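Local coordinates for Thiol:disulfide interchange protein DsbA (Pseudomonas aeruginosa, PDB 4ZL8) that probably introduces disulfide bonds into other periplasmic proteins by passing on its own redox-active disulfide, which sits in a thioredoxin fold, at residues 6-12 against 177-182; 54-58 against 183-187; 63-67 against 141-145; 73-77 against 103-107; 108-112 against 125-129. The protein carries 1 engineered substitution. All blocks are in the same frame, centred on the assembly; numbering follows the deposited sequence.

Contact 1. Residues 6-12 against 177-182; sequences YTAGKEY and KLADYL
An aromatic packing contact holds the N-terminal loop 6-12 against the C-terminal helix 172-188 of the thioredoxin fold. The loop is irregular and kept compact by its own hydrogen bonds, Gly-9 N to Tyr-12 O (2.7 Å) and Thr-7 N to Glu-11 OE1 (2.8 Å). The backbones come nearest at Tyr-6 and Leu-178, whose CA atoms are 7.6 Å apart. Tyr-6 (chi1 m) presents one ring face to Leu-178 CD1, which lies 3.7 Å from the ring centroid in a CH-pi contact, while its edge meets the face of Tyr-181 (chi1 t) in a T-shaped pair, centroids 4.9 Å apart and planes at 69°. Tyr-12, with chi1 p, repeats the principle: Leu-182 CD2 stands 4.0 Å from its ring centroid. No direct hydrogen bond crosses the interface; instead a water joins Tyr-12 OH and Tyr-181 OH, each at 2.7 Å, and donates to Tyr-6 O at 3.2 Å. Behind this layer Tyr-12, Leu-178 and Leu-182 all rest on Phe-164 of strand 162-165, and Glu-11 O accepts a hydrogen bond from Ser-168 OG of helix 166-169.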
# COMPACT_ATOMS: atom_id res chain seq x y z
N TYR A 6 -19.52 -4.33 -14.00
CA TYR A 6 -19.53 -3.88 -12.61
C TYR A 6 -20.54 -2.77 -12.39
O TYR A 6 -20.93 -2.08 -13.33
CB TYR A 6 -18.13 -3.42 -12.23
CG TYR A 6 -17.09 -4.49 -12.43
CD1 TYR A 6 -16.99 -5.56 -11.56
CD2 TYR A 6 -16.23 -4.45 -13.53
CE1 TYR A 6 -16.04 -6.54 -11.74
CE2 TYR A 6 -15.29 -5.42 -13.72
CZ TYR A 6 -15.19 -6.46 -12.84
OH TYR A 6 -14.27 -7.45 -13.04
N THR A 7 -20.98 -2.61 -11.15
CA THR A 7 -22.02 -1.64 -10.83
C THR A 7 -21.53 -0.76 -9.69
O THR A 7 -21.17 -1.27 -8.63
CB THR A 7 -23.31 -2.32 -10.36
OG1 THR A 7 -23.80 -3.22 -11.38
CG2 THR A 7 -24.38 -1.29 -10.06
N ALA A 8 -21.51 0.54 -9.91
CA ALA A 8 -21.14 1.47 -8.86
C ALA A 8 -22.11 1.30 -7.70
O ALA A 8 -23.34 1.30 -7.89
CB ALA A 8 -21.14 2.90 -9.38
N GLY A 9 -21.56 1.17 -6.50
CA GLY A 9 -22.32 0.90 -5.30
C GLY A 9 -22.31 -0.55 -4.88
O GLY A 9 -22.68 -0.88 -3.75
N LYS A 10 -21.90 -1.43 -5.79
CA LYS A 10 -21.84 -2.86 -5.52
C LYS A 10 -20.38 -3.30 -5.34
O LYS A 10 -19.86 -3.35 -4.23
CB LYS A 10 -22.54 -3.62 -6.65
CG LYS A 10 -22.67 -5.10 -6.43
CD LYS A 10 -23.61 -5.69 -7.47
CE LYS A 10 -23.65 -7.20 -7.43
NZ LYS A 10 -24.62 -7.73 -8.42
N GLU A 11 -19.68 -3.58 -6.44
CA GLU A 11 -18.33 -4.10 -6.33
C GLU A 11 -17.32 -3.00 -5.95
O GLU A 11 -16.27 -3.27 -5.42
CB GLU A 11 -17.90 -4.78 -7.63
CG GLU A 11 -18.75 -5.98 -8.04
CD GLU A 11 -19.89 -5.59 -8.95
OE1 GLU A 11 -20.21 -4.40 -9.08
OE2 GLU A 11 -20.48 -6.50 -9.59
N TYR A 12 -17.65 -1.75 -6.26
CA TYR A 12 -16.85 -0.59 -5.90
C TYR A 12 -17.77 0.57 -5.59
O TYR A 12 -18.94 0.55 -5.97
CB TYR A 12 -15.89 -0.18 -7.05
CG TYR A 12 -16.58 0.37 -8.28
CD1 TYR A 12 -16.66 1.75 -8.51
CD2 TYR A 12 -17.13 -0.47 -9.23
CE1 TYR A 12 -17.29 2.24 -9.63
CE2 TYR A 12 -17.76 0.01 -10.35
CZ TYR A 12 -17.83 1.37 -10.56
OH TYR A 12 -18.46 1.87 -11.68
N LYS A 177 -9.28 -7.74 -11.76
CA LYS A 177 -10.08 -7.47 -12.95
C LYS A 177 -10.84 -6.17 -12.80
O LYS A 177 -10.98 -5.40 -13.76
CB LYS A 177 -11.07 -8.60 -13.22
CG LYS A 177 -10.45 -9.89 -13.63
CD LYS A 177 -11.54 -10.94 -13.92
CE LYS A 177 -10.94 -12.27 -14.28
NZ LYS A 177 -12.00 -13.29 -14.42
N LEU A 178 -11.38 -5.92 -11.61
CA LEU A 178 -12.09 -4.68 -11.36
C LEU A 178 -11.13 -3.50 -11.43
O LEU A 178 -11.45 -2.47 -12.05
CB LEU A 178 -12.81 -4.79 -10.01
CG LEU A 178 -13.47 -3.51 -9.51
CD1 LEU A 178 -14.48 -2.92 -10.49
CD2 LEU A 178 -14.14 -3.79 -8.17
N ALA A 179 -9.94 -3.64 -10.87
CA ALA A 179 -8.93 -2.59 -11.00
C ALA A 179 -8.65 -2.31 -12.48
O ALA A 179 -8.59 -1.14 -12.88
CB ALA A 179 -7.64 -2.95 -10.29
N ASP A 180 -8.46 -3.36 -13.27
CA ASP A 180 -8.18 -3.18 -14.68
C ASP A 180 -9.32 -2.40 -15.36
O ASP A 180 -9.06 -1.52 -16.18
CB ASP A 180 -8.06 -4.54 -15.37
CG ASP A 180 -6.76 -5.26 -15.06
OD1 ASP A 180 -5.80 -4.61 -14.61
OD2 ASP A 180 -6.70 -6.50 -15.29
N TYR A 181 -10.55 -2.78 -15.08
CA TYR A 181 -11.74 -2.12 -15.62
C TYR A 181 -11.74 -0.62 -15.29
O TYR A 181 -11.98 0.22 -16.16
CB TYR A 181 -12.97 -2.81 -15.06
CG TYR A 181 -14.30 -2.18 -15.34
CD1 TYR A 181 -15.07 -2.57 -16.44
CD2 TYR A 181 -14.83 -1.23 -14.48
CE1 TYR A 181 -16.31 -2.02 -16.66
CE2 TYR A 181 -16.06 -0.68 -14.69
CZ TYR A 181 -16.80 -1.07 -15.77
OH TYR A 181 -18.05 -0.52 -15.96
N LEU A 182 -11.45 -0.30 -14.04
CA LEU A 182 -11.46 1.09 -13.59
C LEU A 182 -10.29 1.88 -14.17
O LEU A 182 -10.41 3.07 -14.48
CB LEU A 182 -11.51 1.16 -12.07
CG LEU A 182 -12.83 0.60 -11.52
CD1 LEU A 182 -12.68 0.42 -9.99
CD2 LEU A 182 -14.03 1.45 -11.86
O HOH W 1 -19.38 0.69 -13.92

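Contact 2. Residues 54-58 against 183-187; sequences LPADV and IEKER
All three guanidinium nitrogens of Arg-187 are engaged by acidic side chains, two of them by a single carboxylate across the interface. Arg-187 NE donates to Asp-57 OD2 at 2.7 Å and NH2 to Asp-57 OD1 at 2.9 Å, with near-linear angles of 165° and 167°; this side-on bidentate salt bridge places the carboxylate at the guanidinium edge. The remaining nitrogen, NH1, lies 3.2 Å from OE1 of Glu-184, three residues earlier on the same helix, so that a three-residue charge network results. Arg-187 reaches Asp-57 by extending through chi1 t and chi2 t and then bending at chi3 m, while Asp-57 takes chi1 p. The acid is held in position by a type I turn from Pro-55 to Val-58, closed by Val-58 N to Pro-55 O (3.2 Å). CA atoms are nearest at Asp-57 with Arg-187 (8.6 Å) and Val-58 with Ile-183 (7.9 Å). Beneath the charges the contact is apolar: Val-58 CG2 meets Ile-183 CG2 at 3.8 Å, and Leu-54 CD2 lies 4.3 Å from Ile-183 CD1. Val-58 and Ile-183 both also touch Val-29 of strand 27-33. The turn leads from helix 38-52 into strand 58-64 and so belongs to the beta-alpha-beta crossover between parallel strands 27-33 and 58-64, here packed against the C-terminal helix of a thioredoxin fold.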
# COMPACT_ATOMS: atom_id res chain seq x y z
N LEU A 54 1.92 -3.65 -15.08
CA LEU A 54 1.04 -2.54 -15.44
C LEU A 54 1.70 -1.66 -16.50
O LEU A 54 2.92 -1.64 -16.60
CB LEU A 54 0.67 -1.71 -14.22
CG LEU A 54 -0.19 -2.47 -13.19
CD1 LEU A 54 -0.17 -1.77 -11.83
CD2 LEU A 54 -1.59 -2.58 -13.71
N PRO A 55 0.89 -0.97 -17.30
CA PRO A 55 1.45 -0.16 -18.39
C PRO A 55 2.01 1.18 -17.89
O PRO A 55 1.91 1.51 -16.72
CB PRO A 55 0.25 0.06 -19.32
CG PRO A 55 -0.91 -0.04 -18.44
CD PRO A 55 -0.58 -1.05 -17.39
N ALA A 56 2.58 1.92 -18.82
CA ALA A 56 3.43 3.06 -18.49
C ALA A 56 2.65 4.24 -17.94
O ALA A 56 3.24 5.11 -17.32
CB ALA A 56 4.23 3.49 -19.69
N ASP A 57 1.33 4.27 -18.13
CA ASP A 57 0.53 5.38 -17.62
C ASP A 57 -0.15 5.07 -16.30
O ASP A 57 -0.99 5.84 -15.86
CB ASP A 57 -0.51 5.85 -18.65
CG ASP A 57 -1.53 4.77 -19.02
OD1 ASP A 57 -1.26 3.58 -18.79
OD2 ASP A 57 -2.58 5.13 -19.61
N VAL A 58 0.21 3.95 -15.67
CA VAL A 58 -0.35 3.59 -14.38
C VAL A 58 0.75 3.68 -13.32
O VAL A 58 1.88 3.29 -13.56
CB VAL A 58 -0.92 2.17 -14.44
CG1 VAL A 58 -1.38 1.71 -13.07
CG2 VAL A 58 -2.05 2.10 -15.45
N ILE A 183 -9.16 1.22 -14.35
CA ILE A 183 -8.04 1.84 -15.05
C ILE A 183 -8.45 2.20 -16.48
O ILE A 183 -8.20 3.33 -16.94
CB ILE A 183 -6.79 0.94 -15.06
CG1 ILE A 183 -6.19 0.82 -13.65
CG2 ILE A 183 -5.75 1.46 -16.03
CD1 ILE A 183 -5.25 -0.33 -13.51
N GLU A 184 -9.10 1.29 -17.20
CA GLU A 184 -9.58 1.61 -18.54
C GLU A 184 -10.59 2.76 -18.54
O GLU A 184 -10.58 3.61 -19.42
CB GLU A 184 -10.20 0.38 -19.22
CG GLU A 184 -9.20 -0.75 -19.51
CD GLU A 184 -8.19 -0.45 -20.59
OE1 GLU A 184 -8.28 0.58 -21.30
OE2 GLU A 184 -7.26 -1.26 -20.72
N LYS A 185 -11.44 2.80 -17.53
CA LYS A 185 -12.43 3.87 -17.40
C LYS A 185 -11.71 5.22 -17.34
O LYS A 185 -12.08 6.18 -18.02
CB LYS A 185 -13.28 3.62 -16.15
CG LYS A 185 -14.36 4.66 -15.91
CD LYS A 185 -15.22 4.28 -14.71
CE LYS A 185 -16.30 5.31 -14.38
NZ LYS A 185 -17.42 5.33 -15.36
N GLU A 186 -10.66 5.27 -16.52
CA GLU A 186 -9.94 6.51 -16.33
C GLU A 186 -9.10 6.85 -17.56
O GLU A 186 -8.95 8.02 -17.90
CB GLU A 186 -9.09 6.42 -15.07
CG GLU A 186 -9.88 6.39 -13.79
CD GLU A 186 -10.73 7.61 -13.65
OE1 GLU A 186 -11.94 7.54 -13.88
OE2 GLU A 186 -10.15 8.67 -13.36
N ARG A 187 -8.56 5.84 -18.25
CA ARG A 187 -7.80 6.10 -19.47
C ARG A 187 -8.69 6.70 -20.56
O ARG A 187 -8.24 7.53 -21.35
CB ARG A 187 -7.12 4.82 -19.97
CG ARG A 187 -6.16 5.05 -21.12
CD ARG A 187 -5.41 3.79 -21.52
NE ARG A 187 -4.47 3.36 -20.48
CZ ARG A 187 -4.55 2.24 -19.76
NH1 ARG A 187 -5.55 1.36 -19.93
NH2 ARG A 187 -3.62 1.98 -18.87

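Contact 3. Residues 63-67 against 141-145; sequences LPALF and AKKLA
Ala-141, in mid-helix, is the small residue onto which two leucines close: its CB lies 3.9 Å from Leu-63 CD1 and 3.7 Å from Leu-66 CD1, with Pro-64 O at 4.3 Å. At Lys-142 the backbone comes closest to the other segment, its CA 5.8 Å from that of Leu-66, whose CD1 approaches Lys-142 N to 3.9 Å. Leu-144 CB then meets Leu-63 CD2 at 3.9 Å. One helical turn after Ala-141, Ala-145 CB touches the edge of the Phe-67 ring at CE1 (4.1 Å). Leu-63 (chi1 t, chi2 p), next to last in its strand, points its CA-to-CB bond toward the helix, while Leu-66 (chi1 m, chi2 t) lies in the loop beyond; no hydrogen bond crosses, and the fit is wholly van der Waals. Leu-63 and Ala-145 also share Leu-32 of the adjacent strand, and the Phe-67 ring meets that of Trp-71. The result is helix-on-sheet packing, helix 132-148 covering the end of edge strand 58-64 in a thioredoxin fold with its DsbA helical insertion.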
# COMPACT_ATOMS: atom_id res chain seq x y z
N LEU A 63 0.20 1.91 0.28
CA LEU A 63 0.07 2.92 1.31
C LEU A 63 -0.24 2.21 2.62
O LEU A 63 -1.22 1.48 2.70
CB LEU A 63 -1.08 3.86 0.98
CG LEU A 63 -1.17 5.12 1.85
CD1 LEU A 63 -0.01 6.08 1.60
CD2 LEU A 63 -2.52 5.77 1.57
N PRO A 64 0.60 2.42 3.64
CA PRO A 64 0.32 1.74 4.91
C PRO A 64 -0.84 2.38 5.61
O PRO A 64 -0.93 3.61 5.66
CB PRO A 64 1.60 1.96 5.70
CG PRO A 64 2.08 3.29 5.24
CD PRO A 64 1.73 3.35 3.76
N ALA A 65 -1.74 1.57 6.16
CA ALA A 65 -2.86 2.04 6.96
C ALA A 65 -2.34 2.27 8.36
O ALA A 65 -1.85 1.36 9.03
CB ALA A 65 -3.98 1.02 6.95
N LEU A 66 -2.39 3.53 8.79
CA LEU A 66 -1.84 3.95 10.07
C LEU A 66 -2.98 4.06 11.07
O LEU A 66 -3.38 5.16 11.47
CB LEU A 66 -1.08 5.27 9.92
CG LEU A 66 0.01 5.24 8.85
CD1 LEU A 66 0.60 6.63 8.69
CD2 LEU A 66 1.09 4.23 9.17
N PHE A 67 -3.47 2.90 11.49
CA PHE A 67 -4.69 2.80 12.29
C PHE A 67 -4.37 2.58 13.76
O PHE A 67 -5.20 2.10 14.53
CB PHE A 67 -5.56 1.66 11.76
CG PHE A 67 -6.19 1.95 10.43
CD1 PHE A 67 -5.99 3.18 9.81
CD2 PHE A 67 -6.99 1.01 9.80
CE1 PHE A 67 -6.57 3.46 8.59
CE2 PHE A 67 -7.57 1.30 8.57
CZ PHE A 67 -7.36 2.52 7.97
N ALA A 141 0.16 10.01 4.92
CA ALA A 141 -0.49 8.71 4.77
C ALA A 141 -1.75 8.62 5.60
O ALA A 141 -2.76 8.06 5.16
CB ALA A 141 0.48 7.60 5.11
N LYS A 142 -1.70 9.15 6.81
CA LYS A 142 -2.87 9.16 7.67
C LYS A 142 -4.01 9.94 7.02
O LYS A 142 -5.15 9.47 6.97
CB LYS A 142 -2.52 9.80 9.01
CG LYS A 142 -3.67 9.86 9.98
CD LYS A 142 -3.23 10.56 11.28
CE LYS A 142 -4.40 10.82 12.22
NZ LYS A 142 -4.89 9.58 12.88
N LYS A 143 -3.69 11.12 6.51
CA LYS A 143 -4.69 11.98 5.91
C LYS A 143 -5.28 11.35 4.65
O LYS A 143 -6.46 11.49 4.38
CB LYS A 143 -4.11 13.36 5.60
CG LYS A 143 -3.86 14.21 6.83
CD LYS A 143 -3.54 15.65 6.45
CE LYS A 143 -3.33 16.53 7.67
NZ LYS A 143 -3.26 17.97 7.30
N LEU A 144 -4.45 10.64 3.87
CA LEU A 144 -4.98 9.96 2.68
C LEU A 144 -5.99 8.88 3.03
O LEU A 144 -7.06 8.80 2.45
CB LEU A 144 -3.85 9.38 1.82
CG LEU A 144 -3.07 10.41 1.02
CD1 LEU A 144 -1.80 9.77 0.45
CD2 LEU A 144 -3.92 11.03 -0.11
N ALA A 145 -5.68 8.06 4.03
CA ALA A 145 -6.61 7.01 4.40
C ALA A 145 -7.93 7.61 4.89
O ALA A 145 -9.00 7.08 4.60
CB ALA A 145 -6.00 6.11 5.47

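Contact 4. Residues 73-77 against 103-107; sequences VHGQM and KKLAT
In the helical domain inserted into the thioredoxin fold of DsbA proteins, the loop 103-107 between helices 87-99 and 108-116 lies against helix 70-84. Leu-105 gives up the most surface. Its backbone takes the left-handed helical conformation (45°/55°), turning the chain so that the side chain (chi1 m, chi2 t) points at the helix; there Leu-105 CD1 lies 4.1 Å from Met-77 CE, and the leucine also packs on Ile-98 and Phe-114 of the flanking helices. Val-73, with chi1 t, sits where the two backbones come nearest, its CA 6.7 Å from that of Ala-106; its CG1 meets Ala-106 O at 3.5 Å, packing a methyl against the peptide rather than a side chain. Just past this point Thr-107 N-caps helix 108-116. His-74 supplies the polar part of the contact. Its chi1 m rotamer brings a ring that starts sideways round to the loop, edge-on to the carbonyls, while ND1 is hydrogen-bonded to Trp-34 NE1 on the thioredoxin side, so that one imidazole ties the loop to a residue shortly before the redox-active Cys-37. The bond across the segments runs from His-74 NE2 to Lys-104 O, 2.9 Å long with an angle of 150° at the hydrogen.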
# COMPACT_ATOMS: atom_id res chain seq x y z
N VAL A 73 3.72 1.61 13.65
CA VAL A 73 5.12 1.21 13.68
C VAL A 73 5.52 0.51 12.37
O VAL A 73 6.53 0.83 11.72
CB VAL A 73 5.35 0.30 14.90
CG1 VAL A 73 6.72 -0.33 14.87
CG2 VAL A 73 5.13 1.08 16.19
N HIS A 74 4.70 -0.45 11.95
CA HIS A 74 4.99 -1.16 10.73
C HIS A 74 4.85 -0.25 9.52
O HIS A 74 5.60 -0.40 8.53
CB HIS A 74 4.11 -2.41 10.58
CG HIS A 74 4.54 -3.55 11.43
ND1 HIS A 74 3.73 -4.63 11.66
CD2 HIS A 74 5.68 -3.76 12.12
CE1 HIS A 74 4.37 -5.49 12.44
NE2 HIS A 74 5.55 -4.99 12.74
N GLY A 75 3.90 0.68 9.57
CA GLY A 75 3.76 1.65 8.51
C GLY A 75 4.94 2.60 8.43
O GLY A 75 5.38 2.99 7.33
N GLN A 76 5.49 2.97 9.58
CA GLN A 76 6.65 3.84 9.62
C GLN A 76 7.89 3.11 9.06
O GLN A 76 8.70 3.70 8.35
CB GLN A 76 6.86 4.35 11.04
CG GLN A 76 7.85 5.51 11.12
CD GLN A 76 7.81 6.24 12.42
OE1 GLN A 76 6.77 6.30 13.09
NE2 GLN A 76 8.93 6.82 12.81
N MET A 77 8.00 1.81 9.31
CA MET A 77 9.04 0.99 8.70
C MET A 77 8.88 1.01 7.17
O MET A 77 9.86 1.25 6.45
CB MET A 77 8.99 -0.45 9.26
CG MET A 77 9.90 -1.41 8.48
SD MET A 77 10.06 -3.04 9.22
CE MET A 77 8.35 -3.59 9.13
N LYS A 103 8.65 -13.08 13.49
CA LYS A 103 9.33 -11.87 13.93
C LYS A 103 8.30 -10.75 14.10
O LYS A 103 7.44 -10.55 13.25
CB LYS A 103 10.42 -11.47 12.95
CG LYS A 103 11.53 -12.52 12.87
CD LYS A 103 12.62 -12.16 11.90
CE LYS A 103 13.71 -13.23 11.87
NZ LYS A 103 14.52 -13.24 13.11
N LYS A 104 8.37 -10.04 15.23
CA LYS A 104 7.41 -8.98 15.49
C LYS A 104 7.73 -7.67 14.81
O LYS A 104 6.82 -6.91 14.46
CB LYS A 104 7.28 -8.77 17.00
CG LYS A 104 6.92 -10.02 17.78
CD LYS A 104 5.61 -10.65 17.33
CE LYS A 104 5.24 -11.85 18.20
NZ LYS A 104 3.94 -12.46 17.80
N LEU A 105 9.02 -7.39 14.62
CA LEU A 105 9.49 -6.14 14.03
C LEU A 105 8.76 -4.94 14.64
O LEU A 105 8.21 -4.11 13.93
CB LEU A 105 9.34 -6.17 12.49
CG LEU A 105 10.05 -7.34 11.80
CD1 LEU A 105 9.91 -7.23 10.30
CD2 LEU A 105 11.54 -7.44 12.18
N ALA A 106 8.83 -4.87 15.97
CA ALA A 106 7.93 -4.01 16.75
C ALA A 106 8.59 -2.75 17.27
O ALA A 106 7.90 -1.87 17.80
CB ALA A 106 7.31 -4.78 17.89
N THR A 107 9.91 -2.66 17.14
CA THR A 107 10.65 -1.46 17.51
C THR A 107 11.67 -1.20 16.44
O THR A 107 12.04 -2.12 15.72
CB THR A 107 11.42 -1.64 18.82
OG1 THR A 107 12.42 -2.66 18.66
CG2 THR A 107 10.49 -2.03 19.97

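Contact 5. Residues 108-112 against 125-129; sequences PEEMA and FLSTY
Two successive helices of the DsbA helical domain pack here, the first turn of helix 108-116 against the end of helix 122-129. The short axes run roughly antiparallel, 140° between their directions, and approach to 10.2 Å. CA atoms are nearest at Pro-108 with Leu-126 (6.7 Å) and Ala-112 with Phe-125 (6.5 Å). Pro-108 fits between two side chains: its CB stands 3.9 Å from the centroid of the Tyr-129 ring, over the face in a CH-pi contact, and 3.8 Å from Leu-126 CD2. The rings of Phe-125 and Tyr-129 (both chi1 t) lie beside Met-111, whose sulfur makes Met-aromatic contacts with each: SD is 5.1 Å from the Phe-125 centroid, at the ring edge, and 4.6 Å from that of Tyr-129, obliquely. Ala-112 CB lies 4.0 Å from both Phe-125 CD2 and Leu-126 CD2. At the solvent side Glu-109 OE2 lies 3.5 Å from Leu-126 CD1 and its OE1 forms a salt bridge with Lys-122. No hydrogen bond joins the segments. Since Met-111 also touches Val-73, and Phe-125 and Tyr-129 touch Thr-80, the contact forms part of the apolar packing among the helices of the domain inserted into the thioredoxin fold.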
# COMPACT_ATOMS: atom_id res chain seq x y z
N PRO A 108 12.15 0.05 16.32
CA PRO A 108 13.14 0.30 15.26
C PRO A 108 14.45 -0.47 15.47
O PRO A 108 15.05 -0.81 14.47
CB PRO A 108 13.33 1.83 15.29
CG PRO A 108 12.66 2.31 16.55
CD PRO A 108 11.68 1.28 16.98
N GLU A 109 14.85 -0.78 16.69
CA GLU A 109 16.05 -1.58 16.88
C GLU A 109 15.84 -2.98 16.30
O GLU A 109 16.71 -3.52 15.60
CB GLU A 109 16.42 -1.67 18.36
CG GLU A 109 17.32 -0.55 18.81
CD GLU A 109 18.70 -0.61 18.15
OE1 GLU A 109 19.27 -1.73 18.07
OE2 GLU A 109 19.20 0.44 17.73
N GLU A 110 14.69 -3.58 16.59
CA GLU A 110 14.39 -4.89 16.04
C GLU A 110 14.34 -4.84 14.52
O GLU A 110 14.85 -5.75 13.84
CB GLU A 110 13.06 -5.44 16.57
CG GLU A 110 12.94 -6.90 16.25
CD GLU A 110 11.56 -7.44 16.51
OE1 GLU A 110 10.80 -6.82 17.33
OE2 GLU A 110 11.28 -8.50 15.88
N MET A 111 13.72 -3.81 13.98
CA MET A 111 13.62 -3.68 12.53
C MET A 111 15.00 -3.58 11.92
O MET A 111 15.30 -4.26 10.95
CB MET A 111 12.84 -2.43 12.16
CG MET A 111 11.40 -2.41 12.61
SD MET A 111 10.79 -0.71 12.47
CE MET A 111 9.16 -0.90 13.13
N ALA A 112 15.83 -2.72 12.48
CA ALA A 112 17.14 -2.47 11.89
C ALA A 112 17.98 -3.74 11.91
O ALA A 112 18.71 -4.03 10.97
CB ALA A 112 17.85 -1.36 12.64
N PHE A 125 18.91 3.45 8.31
CA PHE A 125 17.54 3.10 8.62
C PHE A 125 17.06 3.83 9.88
O PHE A 125 16.00 4.44 9.88
CB PHE A 125 17.36 1.58 8.82
CG PHE A 125 15.96 1.22 9.19
CD1 PHE A 125 14.99 1.04 8.22
CD2 PHE A 125 15.58 1.13 10.52
CE1 PHE A 125 13.69 0.74 8.56
CE2 PHE A 125 14.26 0.83 10.86
CZ PHE A 125 13.33 0.64 9.89
N LEU A 126 17.84 3.76 10.95
CA LEU A 126 17.44 4.39 12.21
C LEU A 126 17.32 5.91 12.06
O LEU A 126 16.35 6.49 12.55
CB LEU A 126 18.40 3.99 13.32
CG LEU A 126 18.33 2.50 13.71
CD1 LEU A 126 19.43 2.17 14.66
CD2 LEU A 126 16.98 2.15 14.33
N SER A 127 18.29 6.56 11.42
CA SER A 127 18.24 8.01 11.23
C SER A 127 17.03 8.40 10.40
O SER A 127 16.35 9.39 10.69
CB SER A 127 19.52 8.50 10.54
OG SER A 127 19.49 9.90 10.32
N THR A 128 16.75 7.63 9.35
CA THR A 128 15.59 7.92 8.51
C THR A 128 14.29 7.67 9.27
O THR A 128 13.37 8.48 9.24
CB THR A 128 15.62 7.08 7.20
OG1 THR A 128 16.84 7.33 6.50
CG2 THR A 128 14.45 7.44 6.30
N TYR A 129 14.22 6.56 9.99
CA TYR A 129 13.01 6.22 10.72
C TYR A 129 12.60 7.34 11.67
O TYR A 129 11.42 7.64 11.80
CB TYR A 129 13.23 4.91 11.49
CG TYR A 129 12.02 4.36 12.22
CD1 TYR A 129 11.19 3.43 11.61
CD2 TYR A 129 11.73 4.73 13.52
CE1 TYR A 129 10.10 2.90 12.27
CE2 TYR A 129 10.63 4.21 14.20
CZ TYR A 129 9.82 3.30 13.55
OH TYR A 129 8.73 2.78 14.20

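How the contacts relate
Four of the five contacts form two pairs on opposite sides of the chain's centre. Contacts 1 and 2, centres 14 Å apart, pack the N-terminal loop and the loop 54-58 on successive parts of helix 172-188; contacts 4 and 5, only 9 Å apart, lie within the helical domain and touch where Gln-76 NE2 bonds Tyr-129 O and Val-73 meets Met-111. Contact 1 lies about 39 Å from contact 5, centre to centre. Contact 3 lies between the pairs and touches only contact 4: Pro-64 CB packs on Gly-75 CA at 3.6 Å. The redox-active disulfide Cys-37–Cys-40 marks the start of helix 38-52, and contact 4 reaches toward it through His-74 and Trp-34, whereas contact 2 includes the loop that follows that helix.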